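Long-range contacts in sugar kinase (Agrobacterium tumefaciens, PDB 2RBC), which probably transfers a phosphate group from ATP to a carbohydrate, as a putative ribokinase-like sugar kinase of the pfkB family: residues A[42-47]-A[56-61]; A[189-194]-A[210-215]. All coordinates share one frame; numbering follows the deposited sequence.

Contact 1: residues A[42-47]-A[56-61]; sequences TLFRVA and VLPYEV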
loop_
_atom_site.group_PDB
_atom_site.type_symbol
_atom_site.label_atom_id
_atom_site.label_comp_id
_atom_site.label_asym_id
_atom_site.label_seq_id
_atom_site.Cartn_x
_atom_site.Cartn_y
_atom_site.Cartn_z
ATOM N N THR A 42 -4.341 3.187 -0.650
ATOM C CA THR A 42 -3.196 4.061 -0.730
ATOM C C THR A 42 -3.072 4.572 -2.157
ATOM O O THR A 42 -2.875 3.788 -3.114
ATOM C CB THR A 42 -1.924 3.406 -0.246
ATOM O OG1 THR A 42 -2.145 2.926 1.072
ATOM C CG2 THR A 42 -0.798 4.428 -0.202
ATOM N N LEU A 43 -3.223 5.894 -2.274
ATOM C CA LEU A 43 -3.286 6.596 -3.539
ATOM C C LEU A 43 -1.968 7.308 -3.736
ATOM O O LEU A 43 -1.625 8.181 -2.950
ATOM C CB LEU A 43 -4.430 7.634 -3.554
ATOM C CG LEU A 43 -5.822 7.202 -3.076
ATOM C CD1 LEU A 43 -6.780 8.365 -3.250
ATOM C CD2 LEU A 43 -6.290 5.952 -3.829
ATOM N N PHE A 44 -1.223 6.889 -4.763
ATOM C CA PHE A 44 0.088 7.397 -5.078
ATOM C C PHE A 44 -0.059 8.256 -6.321
ATOM O O PHE A 44 -0.399 7.733 -7.377
ATOM C CB PHE A 44 1.057 6.250 -5.435
ATOM C CG PHE A 44 1.385 5.331 -4.298
ATOM C CD1 PHE A 44 2.451 5.601 -3.463
ATOM C CD2 PHE A 44 0.681 4.151 -4.119
ATOM C CE1 PHE A 44 2.785 4.742 -2.436
ATOM C CE2 PHE A 44 1.043 3.266 -3.105
ATOM C CZ PHE A 44 2.067 3.581 -2.262
ATOM N N ARG A 45 0.195 9.553 -6.186
ATOM C CA ARG A 45 0.030 10.528 -7.279
ATOM C C ARG A 45 1.377 10.683 -7.966
ATOM O O ARG A 45 2.378 11.029 -7.335
ATOM C CB ARG A 45 -0.482 11.848 -6.717
ATOM C CG ARG A 45 -1.282 12.662 -7.678
ATOM C CD ARG A 45 -1.603 13.963 -7.064
ATOM N NE ARG A 45 -2.416 14.790 -7.954
ATOM C CZ ARG A 45 -2.899 15.972 -7.619
ATOM N NH1 ARG A 45 -2.650 16.482 -6.438
ATOM N NH2 ARG A 45 -3.643 16.658 -8.483
ATOM N N VAL A 46 1.411 10.338 -9.243
ATOM C CA VAL A 46 2.631 10.329 -10.017
ATOM C C VAL A 46 2.457 11.199 -11.278
ATOM O O VAL A 46 1.337 11.498 -11.662
ATOM C CB VAL A 46 3.002 8.900 -10.417
ATOM C CG1 VAL A 46 3.246 8.035 -9.158
ATOM C CG2 VAL A 46 1.908 8.278 -11.325
ATOM N N ALA A 47 3.570 11.613 -11.894
ATOM C CA ALA A 47 3.518 12.374 -13.145
ATOM C C ALA A 47 3.138 11.402 -14.250
ATOM O O ALA A 47 2.050 11.478 -14.833
ATOM C CB ALA A 47 4.848 13.017 -13.432
ATOM N N VAL A 56 8.818 4.296 -9.635
ATOM C CA VAL A 56 8.209 5.580 -9.890
ATOM C C VAL A 56 8.033 6.295 -8.575
ATOM O O VAL A 56 7.494 5.733 -7.624
ATOM C CB VAL A 56 6.844 5.484 -10.656
ATOM C CG1 VAL A 56 5.790 4.722 -9.857
ATOM C CG2 VAL A 56 6.329 6.863 -10.982
ATOM N N LEU A 57 8.472 7.547 -8.536
ATOM C CA LEU A 57 8.423 8.334 -7.321
ATOM C C LEU A 57 7.139 9.128 -7.275
ATOM O O LEU A 57 6.866 9.911 -8.176
ATOM C CB LEU A 57 9.626 9.274 -7.231
ATOM C CG LEU A 57 10.994 8.592 -7.264
ATOM C CD1 LEU A 57 12.120 9.625 -7.082
ATOM C CD2 LEU A 57 11.122 7.481 -6.205
ATOM N N PRO A 58 6.332 8.935 -6.227
ATOM C CA PRO A 58 5.100 9.709 -6.095
ATOM C C PRO A 58 5.362 11.117 -5.571
ATOM O O PRO A 58 6.266 11.311 -4.764
ATOM C CB PRO A 58 4.304 8.929 -5.050
ATOM C CG PRO A 58 5.370 8.238 -4.200
ATOM C CD PRO A 58 6.549 8.009 -5.097
ATOM N N TYR A 59 4.567 12.089 -5.980
ATOM C CA TYR A 59 4.734 13.398 -5.388
ATOM C C TYR A 59 3.733 13.691 -4.310
ATOM O O TYR A 59 3.917 14.644 -3.569
ATOM C CB TYR A 59 4.784 14.517 -6.421
ATOM C CG TYR A 59 3.596 14.640 -7.300
ATOM C CD1 TYR A 59 2.526 15.448 -6.949
ATOM C CD2 TYR A 59 3.582 14.022 -8.533
ATOM C CE1 TYR A 59 1.432 15.596 -7.810
ATOM C CE2 TYR A 59 2.507 14.144 -9.386
ATOM C CZ TYR A 59 1.437 14.932 -9.036
ATOM O OH TYR A 59 0.360 15.005 -9.918
ATOM N N GLU A 60 2.701 12.868 -4.194
ATOM C CA GLU A 60 1.712 12.996 -3.143
ATOM C C GLU A 60 1.210 11.595 -2.834
ATOM O O GLU A 60 1.065 10.785 -3.745
ATOM C CB GLU A 60 0.557 13.886 -3.613
ATOM C CG GLU A 60 -0.399 14.264 -2.544
ATOM C CD GLU A 60 -1.392 15.317 -2.991
ATOM O OE1 GLU A 60 -1.255 15.825 -4.125
ATOM O OE2 GLU A 60 -2.296 15.601 -2.200
ATOM N N VAL A 61 1.008 11.290 -1.558
ATOM C CA VAL A 61 0.494 9.964 -1.146
ATOM C C VAL A 61 -0.611 10.174 -0.109
ATOM O O VAL A 61 -0.423 10.894 0.863
ATOM C CB VAL A 61 1.616 9.031 -0.585
ATOM C CG1 VAL A 61 1.052 7.674 -0.130
ATOM C CG2 VAL A 61 2.755 8.851 -1.617
HETATM O O HOH W 1 6.080 11.239 -10.399
#
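Arg-45 carries this contact with both its backbone and its side chain. Its amide N donates to Glu-60 O at 2.9 Å, almost straight (171°), and its carbonyl O accepts from Tyr-59 N at 2.8 Å, so both backbone polar groups are satisfied by the 56-61 segment. Two residues earlier, Leu-43 O receives a CA-H...O contact from Val-61 CA. Above the Arg-45–Glu-60 pair the two side chains run extended, side by side and in the same direction, until Arg-45 NH1 donates to Glu-60 OE1 at 2.8 Å in a salt bridge. The carboxylate oxygen lies in the guanidinium plane and is approached on its syn side, although the two planes are turned 50° apart. Tyr-59 OH stands near Arg-45 NE, but the angle is too poor for a hydrogen bond; the Tyr-59 ring instead lies against the arginine chain, Tyr-59 CE1 to Arg-45 CD 3.5 Å. Its CG sits between the backbone N and the carbonyl carbon (chi1 59°), which swings the ring toward the 42-47 segment, with Arg-45 O over one face and Ala-47 N at its edge. Where direct pairing lapses, one water takes the Ala-47 N-H and donates to Leu-57 O at 2.7 Å. The other face of the ribbon is apolar: Phe-44 CD1 meets Val-61 CG2 at 3.8 Å and has Pro-58 CG at the ring edge, while Val-46 CG1 packs on Val-56 CG2. Phe-44 and Val-61 also pack on Val-136 and Phe-138 of the second subunit, whose Arg-119 donates to Val-61 O. This is an antiparallel beta ribbon in the small four-stranded sheet that, as in ribokinase relatives, probably forms the lid beside the alpha/beta domain; here it meets the second subunit.

Contact 2: residues A[189-194]-A[210-215]; sequences GDVAPV and SEPAAT. With SO4 (sulfate ion), chain E.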
loop_
_atom_site.group_PDB
_atom_site.type_symbol
_atom_site.label_atom_id
_atom_site.label_comp_id
_atom_site.label_asym_id
_atom_site.label_seq_id
_atom_site.Cartn_x
_atom_site.Cartn_y
_atom_site.Cartn_z
ATOM N N GLY A 189 -25.647 -0.356 -8.732
ATOM C CA GLY A 189 -25.472 -1.465 -9.641
ATOM C C GLY A 189 -24.209 -1.223 -10.428
ATOM O O GLY A 189 -24.241 -0.757 -11.580
ATOM N N ASP A 190 -23.092 -1.503 -9.786
ATOM C CA ASP A 190 -21.794 -1.419 -10.437
ATOM C C ASP A 190 -21.331 -2.799 -10.911
ATOM O O ASP A 190 -21.994 -3.787 -10.729
ATOM C CB ASP A 190 -20.775 -0.833 -9.479
ATOM C CG ASP A 190 -19.716 -0.002 -10.166
ATOM O OD1 ASP A 190 -19.432 -0.174 -11.388
ATOM O OD2 ASP A 190 -19.217 0.898 -9.466
ATOM N N VAL A 191 -20.172 -2.823 -11.545
ATOM C CA VAL A 191 -19.656 -4.014 -12.187
ATOM C C VAL A 191 -19.532 -5.156 -11.199
ATOM O O VAL A 191 -19.062 -4.999 -10.067
ATOM C CB VAL A 191 -18.318 -3.696 -12.883
ATOM C CG1 VAL A 191 -17.683 -4.943 -13.346
ATOM C CG2 VAL A 191 -18.578 -2.741 -14.065
ATOM N N ALA A 192 -20.048 -6.290 -11.623
ATOM C CA ALA A 192 -20.067 -7.497 -10.841
ATOM C C ALA A 192 -20.457 -8.547 -11.823
ATOM O O ALA A 192 -20.891 -8.225 -12.923
ATOM C CB ALA A 192 -21.125 -7.439 -9.712
ATOM N N PRO A 193 -20.341 -9.815 -11.424
ATOM C CA PRO A 193 -20.896 -10.870 -12.242
ATOM C C PRO A 193 -22.356 -10.578 -12.517
ATOM O O PRO A 193 -23.057 -10.042 -11.642
ATOM C CB PRO A 193 -20.735 -12.106 -11.372
ATOM C CG PRO A 193 -19.559 -11.793 -10.496
ATOM C CD PRO A 193 -19.664 -10.334 -10.222
ATOM N N VAL A 194 -22.805 -10.928 -13.725
ATOM C CA VAL A 194 -24.185 -10.669 -14.144
ATOM C C VAL A 194 -25.166 -11.337 -13.222
ATOM O O VAL A 194 -26.209 -10.801 -12.970
ATOM C CB VAL A 194 -24.537 -11.126 -15.595
ATOM C CG1 VAL A 194 -24.078 -10.095 -16.603
ATOM C CG2 VAL A 194 -23.979 -12.509 -15.886
ATOM N N SER A 210 -23.908 1.897 -13.206
ATOM C CA SER A 210 -22.818 2.566 -13.887
ATOM C C SER A 210 -22.936 2.143 -15.335
ATOM O O SER A 210 -23.522 1.096 -15.640
ATOM C CB SER A 210 -21.467 2.085 -13.331
ATOM O OG SER A 210 -21.348 0.691 -13.516
ATOM N N GLU A 211 -22.377 2.931 -16.237
ATOM C CA GLU A 211 -22.404 2.535 -17.636
ATOM C C GLU A 211 -21.843 1.101 -17.924
ATOM O O GLU A 211 -22.466 0.280 -18.620
ATOM C CB GLU A 211 -21.702 3.605 -18.469
ATOM C CG GLU A 211 -21.561 3.198 -19.910
ATOM C CD GLU A 211 -21.175 4.364 -20.804
ATOM O OE1 GLU A 211 -20.950 5.485 -20.297
ATOM O OE2 GLU A 211 -21.109 4.117 -22.028
ATOM N N PRO A 212 -20.666 0.782 -17.396
ATOM C CA PRO A 212 -20.169 -0.569 -17.608
ATOM C C PRO A 212 -21.065 -1.689 -17.086
ATOM O O PRO A 212 -21.175 -2.735 -17.723
ATOM C CB PRO A 212 -18.841 -0.580 -16.857
ATOM C CG PRO A 212 -18.513 0.774 -16.584
ATOM C CD PRO A 212 -19.731 1.598 -16.615
ATOM N N ALA A 213 -21.717 -1.495 -15.941
ATOM C CA ALA A 213 -22.599 -2.545 -15.407
ATOM C C ALA A 213 -23.822 -2.742 -16.321
ATOM O O ALA A 213 -24.196 -3.873 -16.670
ATOM C CB ALA A 213 -23.056 -2.158 -13.983
ATOM N N ALA A 214 -24.424 -1.623 -16.725
ATOM C CA ALA A 214 -25.584 -1.644 -17.601
ATOM C C ALA A 214 -25.253 -2.247 -18.961
ATOM O O ALA A 214 -26.080 -2.964 -19.539
ATOM C CB ALA A 214 -26.140 -0.260 -17.750
ATOM N N THR A 215 -24.046 -1.963 -19.452
ATOM C CA THR A 215 -23.551 -2.528 -20.712
ATOM C C THR A 215 -23.511 -4.039 -20.609
ATOM O O THR A 215 -23.962 -4.740 -21.493
ATOM C CB THR A 215 -22.135 -1.989 -21.021
ATOM O OG1 THR A 215 -22.163 -0.543 -21.056
ATOM C CG2 THR A 215 -21.626 -2.532 -22.312
HETATM S S SO4 E . -20.246 -12.352 -15.953
HETATM O O1 SO4 E . -20.244 -12.273 -17.413
HETATM O O2 SO4 E . -20.775 -13.642 -15.506
HETATM O O3 SO4 E . -18.892 -12.154 -15.429
HETATM O O4 SO4 E . -21.120 -11.307 -15.452
#
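An N-capped helix start in the alpha/beta domain meets the loop that leaves a neighbouring parallel strand: residues 189-194 follow the run of strand 185-189, and Ser-210, which follows the run of strand 206-210, is the N-cap of helix 211-218. Ser-210 N donates to Gly-189 O at 3.1 Å, coming from above the carbonyl plane and not along a lone pair. The serine hydroxyl does two jobs. Placed between the backbone N and the carbonyl carbon (chi1 60°), Ser-210 OG accepts the capping bond from Ala-213 N at 3.3 Å and donates to Asp-190 OD1 at 3.0 Å. That carboxylate oxygen is itself gripped twice, since Val-191 N donates to Asp-190 OD1 at 2.8 Å on the anti side; the amide and the hydroxyl arrive from opposite faces of the carboxylate plane, the hydroxyl steeply, 57° out of it. Ala-213 CB points toward the loop and lies by Gly-189 O, while Val-191 CG2 touches Pro-212 CB at 3.5 Å, the two side chains crossing at about a right angle. Farther along the loop Pro-193 is the N-cap of helix 194-200, where a sulfate, probably from the crystallisation liquor, lies by Val-194 N and is also bonded to Arg-216 of helix 211-218. The polar chain thus runs from the helix amide through the serine hydroxyl to the aspartate: Ser-210 OG both accepts and donates a hydrogen bond, which fixes the rotation of its hydroxyl, and the two bonds that Asp-190 OD1 accepts hold the carboxylate against the capped helix start.

Contact 1 closes before contact 2 opens along the chain, and both belong to the pfkB-type kinase fold. Their centres are 29 Å apart, with nearest atoms about 15 Å apart, and they share no strand. The 42-47/56-61 contact joins strands 39-45 and 60-66 of the four-stranded sheet, its centre about 24 Å from the chain centre and next to the second subunit. The 189-194/210-215 contact has its centre about 13 Å from that of the chain, where the chain leaves parallel strands 185-189 and 206-210 of the large mixed sheet, touching no other protein chain. One therefore belongs to the sheet that meets the second subunit, probably the lid as in ribokinase relatives, the other to the alpha/beta body.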